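Local coordinates for protein beta-ketothiolase BktB (Ralstonia eutropha, PDB 4NZS) that catalyses the condensation of acetyl-CoA with propionyl-CoA or a second acetyl-CoA, giving the beta-ketoacyl-CoA thioesters that feed polyhydroxyalkanoate production, at residues Arg8-Val13 / Ala280-Tyr285; Gly21-Ser26 / Ser124-Pro129; Val30-Leu35 / Ile63-Arg68; Asp113-Ile118 / Met265-Glu270. All coordinates share one frame; numbering follows the deposited sequence.

In the fold
Contacts 1 and 4 are buried and lie in the central sheets. Contact 1 pairs strand 10-22 with strand 280-289, and contact 4 pairs strand 116-124 with strand 257-267. They touch each other, because strand 10-22 lies next to strand 257-267, and R8 forms a salt bridge with D115. Both rest on backbone bonds; contact 1 adds an apolar pair and a salt bridge, contact 4 acidic side chains laid alongside each other. Contacts 2 and 3 are only partly buried, touch each other and reach a second subunit. Contact 2 uses the far end of strand 10-22, about 33 Å from contact 1 between centres, and turns on a serine hydroxyl. Contact 3 joins helix starts through charged side chains.

Contact 1 (Arg8-Val13 / Ala280-Tyr285); sequences REVVVV and ARLVSY
E9 sets its CG anti to the backbone N (chi1 156°) and bends at chi2, which brings its carboxylate to R281. R281 starts with CG between its backbone N and carbonyl carbon (chi1 77°) and bends at chi3; NE then faces E9 OE2. The two side chains cross at about a right angle. They form a salt bridge, with E9 OE2 2.8 Å from R281 NE. The hydrogen bond within it is bent and weak, with an angle of 120° at the hydrogen. R281 NH1 has a second acidic partner in E397.

The backbones pair as splayed antiparallel strands. V11 and R281 set the register as a non-hydrogen-bonded pair, with their CA atoms 4.0 Å apart. L282 N donates to V10 O at 2.9 Å, and V12 N donates to A280 O at 2.7 Å. V10 and L282 lie side by side and point the same way. Their methyls pack tightly, with V10 CG2 3.5 Å from L282 CD1.

The pairing of strands 10-22 and 280-289 joins the sheets of the N- and C-terminal halves of the alpha-beta-alpha-beta-alpha thiolase fold. Strand 257-267 lies on the other side of strand 10-22, where V11 bonds to M266. Strand 390-398 flanks strand 280-289, where a classic beta bulge sets V283 and S284 against I395. Helix 97-110 packs on V10 and L282.

Contact 2 (Gly21-Ser26 / Ser124-Pro129); sequences GTFGGS and SMSRAP
The F23 ring turns its edge to M125. F23 sits in a type II beta turn that runs from T22 to G25 and ends strand 10-22. The carbonyl oxygen M125 O lies near the ring plane, 3.1 Å from F23 CE1. The CA of S126 approaches the same ring obliquely, 3.7 Å from F23 CD1. The ring of W137 of a second subunit also meets F23, with the two planes at about 55°.

G25 N closes the turn on T22 O at 2.7 Å. G24 has positive phi (69°), which favours glycine here. The other segment is a loop after strand 116-124, with a short 3-10 piece at 125-126. The contact thus ties the ends of two strands of the thiolase core sheet at a subunit interface. The side chain of M125 lies about 6 Å from that of H355, predicted to be a proton acceptor.

S126 O accepts from W137 NE1 of the second subunit. Inside the chain, the S126 hydroxyl is held between two groups. It bonds to D258 OD2, and it accepts from the turn. That bond is short and fairly straight: G24 N lies 2.6 Å from S126 OG, with an angle of 160° at the hydrogen.

Contact 3 (Val30-Leu35 / Ile63-Arg68); sequences VAPAEL and IQTEPR
E34 OE2 is gripped by both terminal nitrogens of R68. R68 NH2 donates to it at 2.6 Å, and R68 NH1 donates to the same E34 OE2 at 3.0 Å. The grip is end-on, with both N-H groups sharing one oxygen. They meet it on its syn side, that of E34 OE1, and the oxygen lies close to the guanidinium plane. The carboxylate and guanidinium planes are 34° apart. E34 OE1 has a further, weak bond to N79.

R68 reaches this place through bends at chi2 and chi3 (95° at chi3). Its NH1 also donates to E66 OE2 at 2.9 Å, in a direction tilted 20° from the guanidinium plane. E34, R68 and E66 thus form a salt-bridge network. The methyl of A33 lies over the centre of one guanidinium face, with A33 CB 3.5 Å from R68 NH2. The methyl of A31 lies obliquely beside the E66-R68 pair, with A31 CB 3.9 Å from E66 OE2. Farther along, the P32 ring packs on T65, with P32 CG 3.6 Å from T65 OG1.

The first segment opens helix 32-47, with A31 at the N-cap position. The second is a loop that leads into the weakly bonded helix 67-70. The contact fastens this loop to the helix start within the N-terminal thiolase domain. R127 packs on both A31 and T65, and R68 packs on P157 of a second subunit.

One arginine stands between two acidic groups, with E34 OE2 and E66 OE2 5.4 Å apart. Its positive charge probably offsets their mutual repulsion and favours the ionised form of both carboxylates.

Contact 4 (Asp113-Ile118 / Met265-Glu270); sequences DTDVAI and MMERAE
D115 and E267 lie side by side and point the same way, although both carry carboxylates. Their carboxylate planes are 76° apart. The contact is made by the E267 chain: D115 OD1 is 3.2 Å from E267 CG. D115 OD1 forms a salt bridge with R8, and E267 OE2 accepts from the backbone N of E9. D115 CB also rests against E270 CG at 4.0 Å.

The backbones belong to two antiparallel strands of the mixed thiolase sheet, 116-124 and 257-267. E267 N donates to D115 O at 3.0 Å. A117 and M265 form a hydrogen-bonded pair. M265 N gives A117 O the shorter bond, 2.8 Å. In return A117 N donates to M265 O at 3.3 Å, from above the carbonyl plane. V116 and M266 are a non-hydrogen-bonded pair on the other face, where V116 CG1 comes 4.3 Å from M266 CE. On the face of A117 and M265 lies helix 97-110, with I109 on A117 and I102 on M265.

E267 also closes its strand. It is the N-cap of helix 268-274, and its bend at chi2 (-62°) returns OE1 to the helix start, where A269 N donates to E267 OE1 at 2.7 Å.

Contact 1 (Arg8-Val13 / Ala280-Tyr285)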
loop_
_atom_site.group_PDB
_atom_site.type_symbol
_atom_site.label_atom_id
_atom_site.label_comp_id
_atom_site.label_asym_id
_atom_site.label_seq_id
_atom_site.Cartn_x
_atom_site.Cartn_y
_atom_site.Cartn_z
ATOM N N ARG A 8 35.540 -23.917 -29.785
ATOM C CA ARG A 8 35.556 -24.377 -28.355
ATOM C C ARG A 8 34.397 -25.297 -27.968
ATOM O O ARG A 8 33.437 -25.444 -28.723
ATOM C CB ARG A 8 35.447 -23.160 -27.437
ATOM C CG ARG A 8 36.555 -22.142 -27.606
ATOM C CD ARG A 8 37.746 -22.519 -26.750
ATOM N NE ARG A 8 37.516 -22.168 -25.357
ATOM C CZ ARG A 8 37.775 -20.974 -24.824
ATOM N NH1 ARG A 8 38.283 -19.990 -25.567
ATOM N NH2 ARG A 8 37.518 -20.758 -23.541
ATOM N N GLU A 9 34.451 -25.844 -26.747
ATOM C CA GLU A 9 33.465 -26.840 -26.268
ATOM C C GLU A 9 33.054 -26.734 -24.763
ATOM O O GLU A 9 33.917 -26.492 -23.910
ATOM C CB GLU A 9 34.069 -28.204 -26.535
ATOM C CG GLU A 9 33.564 -29.346 -25.671
ATOM C CD GLU A 9 32.224 -29.867 -26.135
ATOM O OE1 GLU A 9 31.238 -29.078 -26.086
ATOM O OE2 GLU A 9 32.177 -31.060 -26.542
ATOM N N VAL A 10 31.767 -26.980 -24.433
ATOM C CA VAL A 10 31.253 -26.855 -23.021
ATOM C C VAL A 10 30.513 -28.046 -22.407
ATOM O O VAL A 10 29.618 -28.627 -23.019
ATOM C CB VAL A 10 30.304 -25.651 -22.839
ATOM C CG1 VAL A 10 31.068 -24.344 -22.967
ATOM C CG2 VAL A 10 29.112 -25.718 -23.788
ATOM N N VAL A 11 30.851 -28.360 -21.160
ATOM C CA VAL A 11 30.331 -29.546 -20.474
ATOM C C VAL A 11 29.775 -29.199 -19.116
ATOM O O VAL A 11 30.127 -28.158 -18.549
ATOM C CB VAL A 11 31.451 -30.564 -20.198
ATOM C CG1 VAL A 11 32.025 -31.069 -21.500
ATOM C CG2 VAL A 11 32.566 -29.968 -19.329
ATOM N N VAL A 12 28.963 -30.105 -18.567
ATOM C CA VAL A 12 28.363 -29.902 -17.259
ATOM C C VAL A 12 28.890 -30.798 -16.163
ATOM O O VAL A 12 28.516 -31.979 -16.053
ATOM C CB VAL A 12 26.855 -30.133 -17.289
ATOM C CG1 VAL A 12 26.261 -29.561 -16.016
ATOM C CG2 VAL A 12 26.274 -29.502 -18.551
ATOM N N VAL A 13 29.671 -30.202 -15.282
ATOM C CA VAL A 13 30.281 -30.956 -14.223
ATOM C C VAL A 13 29.253 -31.328 -13.163
ATOM O O VAL A 13 29.055 -32.485 -12.879
ATOM C CB VAL A 13 31.431 -30.197 -13.598
ATOM C CG1 VAL A 13 32.170 -31.136 -12.650
ATOM C CG2 VAL A 13 32.390 -29.640 -14.669
ATOM N N ALA A 280 27.505 -34.303 -19.047
ATOM C CA ALA A 280 27.252 -34.162 -20.458
ATOM C C ALA A 280 27.913 -32.956 -21.056
ATOM O O ALA A 280 28.462 -32.110 -20.365
ATOM C CB ALA A 280 25.754 -34.149 -20.760
ATOM N N ARG A 281 27.906 -32.952 -22.373
ATOM C CA ARG A 281 28.414 -31.859 -23.163
ATOM C C ARG A 281 27.181 -31.201 -23.716
ATOM O O ARG A 281 26.116 -31.833 -23.815
ATOM C CB ARG A 281 29.295 -32.370 -24.336
ATOM C CG ARG A 281 28.524 -32.942 -25.549
ATOM C CD ARG A 281 29.377 -33.619 -26.633
ATOM N NE ARG A 281 30.066 -32.687 -27.547
ATOM C CZ ARG A 281 30.529 -32.993 -28.766
ATOM N NH1 ARG A 281 30.372 -34.216 -29.268
ATOM N NH2 ARG A 281 31.153 -32.069 -29.501
ATOM N N LEU A 282 27.328 -29.947 -24.103
ATOM C CA LEU A 282 26.275 -29.295 -24.826
ATOM C C LEU A 282 26.384 -29.761 -26.256
ATOM O O LEU A 282 27.466 -29.711 -26.820
ATOM C CB LEU A 282 26.470 -27.797 -24.776
ATOM C CG LEU A 282 25.235 -27.029 -24.348
ATOM C CD1 LEU A 282 25.666 -25.587 -24.196
ATOM C CD2 LEU A 282 24.084 -27.169 -25.336
ATOM N N VAL A 283 25.277 -30.208 -26.845
ATOM C CA VAL A 283 25.264 -30.492 -28.270
ATOM C C VAL A 283 24.986 -29.219 -29.035
ATOM O O VAL A 283 25.866 -28.705 -29.699
ATOM C CB VAL A 283 24.203 -31.518 -28.661
ATOM C CG1 VAL A 283 24.286 -31.793 -30.158
ATOM C CG2 VAL A 283 24.374 -32.788 -27.842
ATOM N N SER A 284 23.757 -28.720 -28.918
ATOM C CA SER A 284 23.290 -27.532 -29.624
ATOM C C SER A 284 22.050 -26.976 -28.862
ATOM O O SER A 284 21.589 -27.584 -27.881
ATOM C CB SER A 284 22.943 -27.883 -31.076
ATOM O OG SER A 284 21.791 -28.741 -31.144
ATOM N N TYR A 285 21.542 -25.825 -29.318
ATOM C CA TYR A 285 20.365 -25.144 -28.769
ATOM C C TYR A 285 19.736 -24.286 -29.841
ATOM O O TYR A 285 20.443 -23.717 -30.700
ATOM C CB TYR A 285 20.738 -24.219 -27.613
ATOM C CG TYR A 285 21.596 -23.043 -28.031
ATOM C CD1 TYR A 285 21.038 -21.909 -28.646
ATOM C CD2 TYR A 285 22.967 -23.068 -27.828
ATOM C CE1 TYR A 285 21.845 -20.854 -29.056
ATOM C CE2 TYR A 285 23.787 -22.004 -28.204
ATOM C CZ TYR A 285 23.239 -20.909 -28.822
ATOM O OH TYR A 285 24.087 -19.873 -29.198
#

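Contact 2 (Gly21-Ser26 / Ser124-Pro129)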
loop_
_atom_site.group_PDB
_atom_site.type_symbol
_atom_site.label_atom_id
_atom_site.label_comp_id
_atom_site.label_asym_id
_atom_site.label_seq_id
_atom_site.Cartn_x
_atom_site.Cartn_y
_atom_site.Cartn_z
ATOM N N GLY A 21 8.448 -26.033 -4.035
ATOM C CA GLY A 21 7.377 -25.664 -3.141
ATOM C C GLY A 21 6.038 -25.357 -3.826
ATOM O O GLY A 21 6.002 -24.925 -4.995
ATOM N N THR A 22 4.928 -25.546 -3.079
ATOM C CA THR A 22 3.622 -25.093 -3.555
ATOM C C THR A 22 3.470 -23.604 -3.235
ATOM O O THR A 22 4.117 -23.051 -2.316
ATOM C CB THR A 22 2.408 -25.886 -2.981
ATOM O OG1 THR A 22 2.256 -25.657 -1.570
ATOM C CG2 THR A 22 2.548 -27.353 -3.185
ATOM N N PHE A 23 2.597 -22.964 -4.000
ATOM C CA PHE A 23 2.235 -21.598 -3.731
ATOM C C PHE A 23 1.880 -21.463 -2.272
ATOM O O PHE A 23 0.906 -22.061 -1.806
ATOM C CB PHE A 23 1.019 -21.189 -4.541
ATOM C CG PHE A 23 0.801 -19.712 -4.605
ATOM C CD1 PHE A 23 1.846 -18.847 -4.988
ATOM C CD2 PHE A 23 -0.431 -19.180 -4.305
ATOM C CE1 PHE A 23 1.634 -17.491 -5.083
ATOM C CE2 PHE A 23 -0.637 -17.844 -4.387
ATOM C CZ PHE A 23 0.395 -16.992 -4.798
ATOM N N GLY A 24 2.728 -20.713 -1.568
ATOM C CA GLY A 24 2.485 -20.351 -0.213
ATOM C C GLY A 24 2.576 -21.530 0.675
ATOM O O GLY A 24 1.951 -21.566 1.724
ATOM N N GLY A 25 3.364 -22.484 0.238
ATOM C CA GLY A 25 3.630 -23.656 1.011
ATOM C C GLY A 25 4.923 -23.491 1.783
ATOM O O GLY A 25 5.109 -22.493 2.486
ATOM N N SER A 26 5.805 -24.480 1.645
ATOM C CA SER A 26 6.984 -24.624 2.482
ATOM C C SER A 26 8.136 -23.749 2.046
ATOM O O SER A 26 9.149 -23.691 2.746
ATOM C CB SER A 26 7.478 -26.079 2.479
ATOM O OG SER A 26 6.660 -26.913 3.283
ATOM N N SER A 124 10.139 -17.445 -6.836
ATOM C CA SER A 124 9.341 -17.593 -5.620
ATOM C C SER A 124 8.032 -16.957 -5.833
ATOM O O SER A 124 7.813 -15.847 -5.406
ATOM C CB SER A 124 9.937 -16.906 -4.417
ATOM O OG SER A 124 9.293 -17.417 -3.241
ATOM N N MET A 125 7.143 -17.658 -6.509
ATOM C CA MET A 125 5.819 -17.134 -6.734
ATOM C C MET A 125 5.106 -16.859 -5.408
ATOM O O MET A 125 4.360 -15.936 -5.296
ATOM C CB MET A 125 5.031 -18.108 -7.646
ATOM C CG MET A 125 5.741 -18.333 -8.974
ATOM S SD MET A 125 4.888 -19.323 -10.161
ATOM C CE MET A 125 4.196 -18.100 -11.236
ATOM N N SER A 126 5.393 -17.555 -4.335
ATOM C CA SER A 126 4.641 -17.208 -3.130
ATOM C C SER A 126 4.951 -15.811 -2.702
ATOM O O SER A 126 4.104 -15.140 -2.120
ATOM C CB SER A 126 4.956 -18.148 -1.956
ATOM O OG SER A 126 4.875 -19.527 -2.298
ATOM N N ARG A 127 6.158 -15.353 -2.949
ATOM C CA ARG A 127 6.526 -14.005 -2.580
ATOM C C ARG A 127 6.337 -12.997 -3.730
ATOM O O ARG A 127 6.907 -11.885 -3.701
ATOM C CB ARG A 127 8.020 -13.963 -2.054
ATOM C CG ARG A 127 8.314 -14.919 -0.920
ATOM C CD ARG A 127 9.819 -15.016 -0.524
ATOM N NE ARG A 127 10.316 -13.845 0.206
ATOM C CZ ARG A 127 10.060 -13.586 1.478
ATOM N NH1 ARG A 127 9.301 -14.399 2.171
ATOM N NH2 ARG A 127 10.537 -12.493 2.060
ATOM N N ALA A 128 5.497 -13.299 -4.716
ATOM C CA ALA A 128 5.434 -12.326 -5.785
ATOM C C ALA A 128 4.708 -11.255 -5.087
ATOM O O ALA A 128 3.882 -11.556 -4.268
ATOM C CB ALA A 128 4.660 -12.823 -7.023
ATOM N N PRO A 129 4.970 -9.998 -5.440
ATOM C CA PRO A 129 4.307 -8.864 -4.884
ATOM C C PRO A 129 3.068 -8.340 -5.574
ATOM O O PRO A 129 2.746 -8.735 -6.700
ATOM C CB PRO A 129 5.351 -7.782 -5.116
ATOM C CG PRO A 129 5.900 -8.110 -6.453
ATOM C CD PRO A 129 6.061 -9.594 -6.342
#

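Contact 3 (Val30-Leu35 / Ile63-Arg68)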
loop_
_atom_site.group_PDB
_atom_site.type_symbol
_atom_site.label_atom_id
_atom_site.label_comp_id
_atom_site.label_asym_id
_atom_site.label_seq_id
_atom_site.Cartn_x
_atom_site.Cartn_y
_atom_site.Cartn_z
ATOM N N VAL A 30 11.142 -18.132 1.980
ATOM C CA VAL A 30 12.488 -18.201 1.424
ATOM C C VAL A 30 12.597 -17.413 0.134
ATOM O O VAL A 30 11.862 -17.702 -0.875
ATOM C CB VAL A 30 12.937 -19.643 1.139
ATOM C CG1 VAL A 30 14.456 -19.700 1.209
ATOM C CG2 VAL A 30 12.329 -20.638 2.116
ATOM N N ALA A 31 13.476 -16.416 0.158
ATOM C CA ALA A 31 13.515 -15.463 -0.925
ATOM C C ALA A 31 14.328 -15.980 -2.086
ATOM O O ALA A 31 15.243 -16.743 -1.913
ATOM C CB ALA A 31 14.025 -14.108 -0.452
ATOM N N PRO A 32 14.010 -15.550 -3.296
ATOM C CA PRO A 32 14.778 -16.095 -4.399
ATOM C C PRO A 32 16.276 -15.954 -4.190
ATOM O O PRO A 32 16.997 -16.879 -4.446
ATOM C CB PRO A 32 14.305 -15.239 -5.588
ATOM C CG PRO A 32 12.878 -14.904 -5.271
ATOM C CD PRO A 32 12.905 -14.683 -3.769
ATOM N N ALA A 33 16.748 -14.817 -3.734
ATOM C CA ALA A 33 18.219 -14.684 -3.401
ATOM C C ALA A 33 18.722 -15.874 -2.586
ATOM O O ALA A 33 19.729 -16.508 -2.992
ATOM C CB ALA A 33 18.516 -13.400 -2.672
ATOM N N GLU A 34 17.968 -16.283 -1.557
ATOM C CA GLU A 34 18.414 -17.426 -0.735
ATOM C C GLU A 34 18.332 -18.791 -1.392
ATOM O O GLU A 34 19.304 -19.537 -1.363
ATOM C CB GLU A 34 17.742 -17.431 0.636
ATOM C CG GLU A 34 18.373 -16.425 1.610
ATOM C CD GLU A 34 18.780 -15.116 0.968
ATOM O OE1 GLU A 34 19.774 -15.098 0.192
ATOM O OE2 GLU A 34 18.107 -14.090 1.200
ATOM N N LEU A 35 17.208 -19.144 -2.009
ATOM C CA LEU A 35 17.155 -20.384 -2.754
ATOM C C LEU A 35 18.370 -20.440 -3.692
ATOM O O LEU A 35 19.068 -21.447 -3.822
ATOM C CB LEU A 35 15.894 -20.358 -3.635
ATOM C CG LEU A 35 14.521 -20.297 -3.031
ATOM C CD1 LEU A 35 13.512 -20.725 -4.068
ATOM C CD2 LEU A 35 14.452 -21.244 -1.867
ATOM N N ILE A 63 9.861 -12.602 -11.843
ATOM C CA ILE A 63 9.118 -11.766 -10.987
ATOM C C ILE A 63 10.059 -11.295 -9.880
ATOM O O ILE A 63 10.622 -12.102 -9.161
ATOM C CB ILE A 63 8.013 -12.574 -10.308
ATOM C CG1 ILE A 63 6.999 -13.132 -11.311
ATOM C CG2 ILE A 63 7.285 -11.682 -9.326
ATOM C CD1 ILE A 63 5.992 -14.113 -10.673
ATOM N N GLN A 64 10.164 -9.984 -9.721
ATOM C CA GLN A 64 10.913 -9.371 -8.663
ATOM C C GLN A 64 10.053 -9.341 -7.385
ATOM O O GLN A 64 8.938 -8.832 -7.343
ATOM C CB GLN A 64 11.342 -8.005 -9.107
ATOM C CG GLN A 64 12.040 -8.114 -10.423
ATOM C CD GLN A 64 12.690 -6.839 -10.882
ATOM O OE1 GLN A 64 13.449 -6.856 -11.857
ATOM N NE2 GLN A 64 12.396 -5.727 -10.211
ATOM N N THR A 65 10.582 -10.042 -6.397
ATOM C CA THR A 65 10.114 -10.092 -5.069
ATOM C C THR A 65 10.574 -8.891 -4.291
ATOM O O THR A 65 9.912 -8.485 -3.357
ATOM C CB THR A 65 10.697 -11.323 -4.389
ATOM O OG1 THR A 65 10.178 -12.476 -5.057
ATOM C CG2 THR A 65 10.261 -11.405 -2.977
ATOM N N GLU A 66 11.692 -8.296 -4.677
ATOM C CA GLU A 66 12.276 -7.275 -3.858
ATOM C C GLU A 66 13.438 -6.740 -4.591
ATOM O O GLU A 66 13.725 -7.223 -5.649
ATOM C CB GLU A 66 12.688 -7.866 -2.515
ATOM C CG GLU A 66 13.593 -9.076 -2.620
ATOM C CD GLU A 66 14.450 -9.271 -1.371
ATOM O OE1 GLU A 66 14.713 -8.310 -0.638
ATOM O OE2 GLU A 66 14.840 -10.382 -1.095
ATOM N N PRO A 67 14.057 -5.680 -4.078
ATOM C CA PRO A 67 15.167 -5.091 -4.802
ATOM C C PRO A 67 16.308 -6.003 -5.150
ATOM O O PRO A 67 16.893 -5.849 -6.238
ATOM C CB PRO A 67 15.599 -3.961 -3.884
ATOM C CG PRO A 67 14.294 -3.446 -3.357
ATOM C CD PRO A 67 13.392 -4.667 -3.247
ATOM N N ARG A 68 16.595 -6.991 -4.307
ATOM C CA ARG A 68 17.746 -7.861 -4.602
ATOM C C ARG A 68 17.581 -8.521 -5.924
ATOM O O ARG A 68 18.530 -8.682 -6.659
ATOM C CB ARG A 68 17.923 -8.921 -3.555
ATOM C CG ARG A 68 18.370 -8.304 -2.248
ATOM C CD ARG A 68 17.748 -9.048 -1.072
ATOM N NE ARG A 68 18.675 -10.030 -0.612
ATOM C CZ ARG A 68 18.374 -11.124 0.055
ATOM N NH1 ARG A 68 17.127 -11.425 0.360
ATOM N NH2 ARG A 68 19.378 -11.936 0.389
#

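Contact 4 (Asp113-Ile118 / Met265-Glu270)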
loop_
_atom_site.group_PDB
_atom_site.type_symbol
_atom_site.label_atom_id
_atom_site.label_comp_id
_atom_site.label_asym_id
_atom_site.label_seq_id
_atom_site.Cartn_x
_atom_site.Cartn_y
_atom_site.Cartn_z
ATOM N N ASP A 113 35.047 -16.208 -23.228
ATOM C CA ASP A 113 34.958 -15.180 -22.204
ATOM C C ASP A 113 35.503 -15.782 -20.915
ATOM O O ASP A 113 36.035 -15.067 -20.093
ATOM C CB ASP A 113 33.522 -14.692 -22.009
ATOM C CG ASP A 113 32.938 -14.035 -23.259
ATOM O OD1 ASP A 113 33.716 -13.490 -24.071
ATOM O OD2 ASP A 113 31.693 -14.052 -23.423
ATOM N N THR A 114 35.357 -17.096 -20.744
ATOM C CA THR A 114 35.939 -17.816 -19.617
ATOM C C THR A 114 35.731 -19.316 -19.806
ATOM O O THR A 114 34.980 -19.732 -20.691
ATOM C CB THR A 114 35.308 -17.381 -18.276
ATOM O OG1 THR A 114 36.289 -17.423 -17.223
ATOM C CG2 THR A 114 34.041 -18.247 -17.921
ATOM N N ASP A 115 36.359 -20.121 -18.952
ATOM C CA ASP A 115 36.280 -21.592 -19.064
ATOM C C ASP A 115 35.479 -22.291 -17.933
ATOM O O ASP A 115 35.309 -23.535 -17.910
ATOM C CB ASP A 115 37.702 -22.152 -19.169
ATOM C CG ASP A 115 38.411 -21.690 -20.439
ATOM O OD1 ASP A 115 38.133 -22.286 -21.500
ATOM O OD2 ASP A 115 39.212 -20.721 -20.384
ATOM N N VAL A 116 34.988 -21.478 -17.002
ATOM C CA VAL A 116 34.114 -21.943 -15.934
ATOM C C VAL A 116 32.891 -21.026 -15.767
ATOM O O VAL A 116 33.007 -19.835 -15.389
ATOM C CB VAL A 116 34.893 -21.992 -14.608
ATOM C CG1 VAL A 116 34.192 -22.933 -13.629
ATOM C CG2 VAL A 116 36.357 -22.392 -14.851
ATOM N N ALA A 117 31.712 -21.563 -16.041
ATOM C CA ALA A 117 30.494 -20.780 -15.936
ATOM C C ALA A 117 29.383 -21.517 -15.213
ATOM O O ALA A 117 29.253 -22.718 -15.336
ATOM C CB ALA A 117 30.030 -20.351 -17.312
ATOM N N ILE A 118 28.562 -20.768 -14.490
ATOM C CA ILE A 118 27.418 -21.313 -13.773
ATOM C C ILE A 118 26.148 -20.741 -14.390
ATOM O O ILE A 118 26.087 -19.575 -14.697
ATOM C CB ILE A 118 27.553 -21.090 -12.239
ATOM C CG1 ILE A 118 27.784 -22.405 -11.526
ATOM C CG2 ILE A 118 26.345 -20.449 -11.575
ATOM C CD1 ILE A 118 27.963 -22.232 -10.042
ATOM N N MET A 265 29.258 -25.499 -15.099
ATOM C CA MET A 265 29.749 -25.917 -16.391
ATOM C C MET A 265 31.196 -25.587 -16.582
ATOM O O MET A 265 31.811 -24.830 -15.817
ATOM C CB MET A 265 28.989 -25.231 -17.487
ATOM C CG MET A 265 27.674 -25.865 -17.840
ATOM S SD MET A 265 26.808 -24.497 -18.606
ATOM C CE MET A 265 25.360 -25.342 -19.219
ATOM N N MET A 266 31.719 -26.176 -17.641
ATOM C CA MET A 266 33.120 -26.133 -17.927
ATOM C C MET A 266 33.373 -26.326 -19.380
ATOM O O MET A 266 32.676 -27.098 -20.049
ATOM C CB MET A 266 33.840 -27.254 -17.180
ATOM C CG MET A 266 34.711 -26.704 -16.089
ATOM S SD MET A 266 35.494 -27.921 -15.030
ATOM C CE MET A 266 36.043 -26.788 -13.746
ATOM N N GLU A 267 34.401 -25.621 -19.839
ATOM C CA GLU A 267 35.166 -26.042 -21.005
ATOM C C GLU A 267 35.730 -27.470 -20.755
ATOM O O GLU A 267 36.491 -27.719 -19.795
ATOM C CB GLU A 267 36.306 -25.048 -21.315
ATOM C CG GLU A 267 36.545 -24.758 -22.801
ATOM C CD GLU A 267 36.951 -25.979 -23.609
ATOM O OE1 GLU A 267 37.684 -26.842 -23.051
ATOM O OE2 GLU A 267 36.532 -26.058 -24.798
ATOM N N ARG A 268 35.321 -28.385 -21.632
ATOM C CA ARG A 268 35.779 -29.771 -21.645
ATOM C C ARG A 268 37.196 -29.919 -21.148
ATOM O O ARG A 268 37.450 -30.578 -20.149
ATOM C CB ARG A 268 35.693 -30.291 -23.075
ATOM C CG ARG A 268 35.524 -31.777 -23.206
ATOM C CD ARG A 268 36.035 -32.211 -24.568
ATOM N NE ARG A 268 35.263 -33.313 -25.143
ATOM C CZ ARG A 268 35.314 -34.583 -24.737
ATOM N NH1 ARG A 268 36.092 -34.955 -23.713
ATOM N NH2 ARG A 268 34.566 -35.491 -25.355
ATOM N N ALA A 269 38.119 -29.271 -21.839
ATOM C CA ALA A 269 39.531 -29.337 -21.473
ATOM C C ALA A 269 39.691 -29.141 -19.989
ATOM O O ALA A 269 40.366 -29.927 -19.304
ATOM C CB ALA A 269 40.329 -28.266 -22.207
ATOM N N GLU A 270 39.075 -28.075 -19.494
ATOM C CA GLU A 270 39.294 -27.692 -18.121
ATOM C C GLU A 270 38.778 -28.754 -17.165
ATOM O O GLU A 270 39.374 -28.948 -16.103
ATOM C CB GLU A 270 38.719 -26.304 -17.825
ATOM C CG GLU A 270 39.789 -25.224 -17.788
ATOM C CD GLU A 270 40.793 -25.466 -16.660
ATOM O OE1 GLU A 270 41.796 -24.710 -16.585
ATOM O OE2 GLU A 270 40.574 -26.417 -15.849
#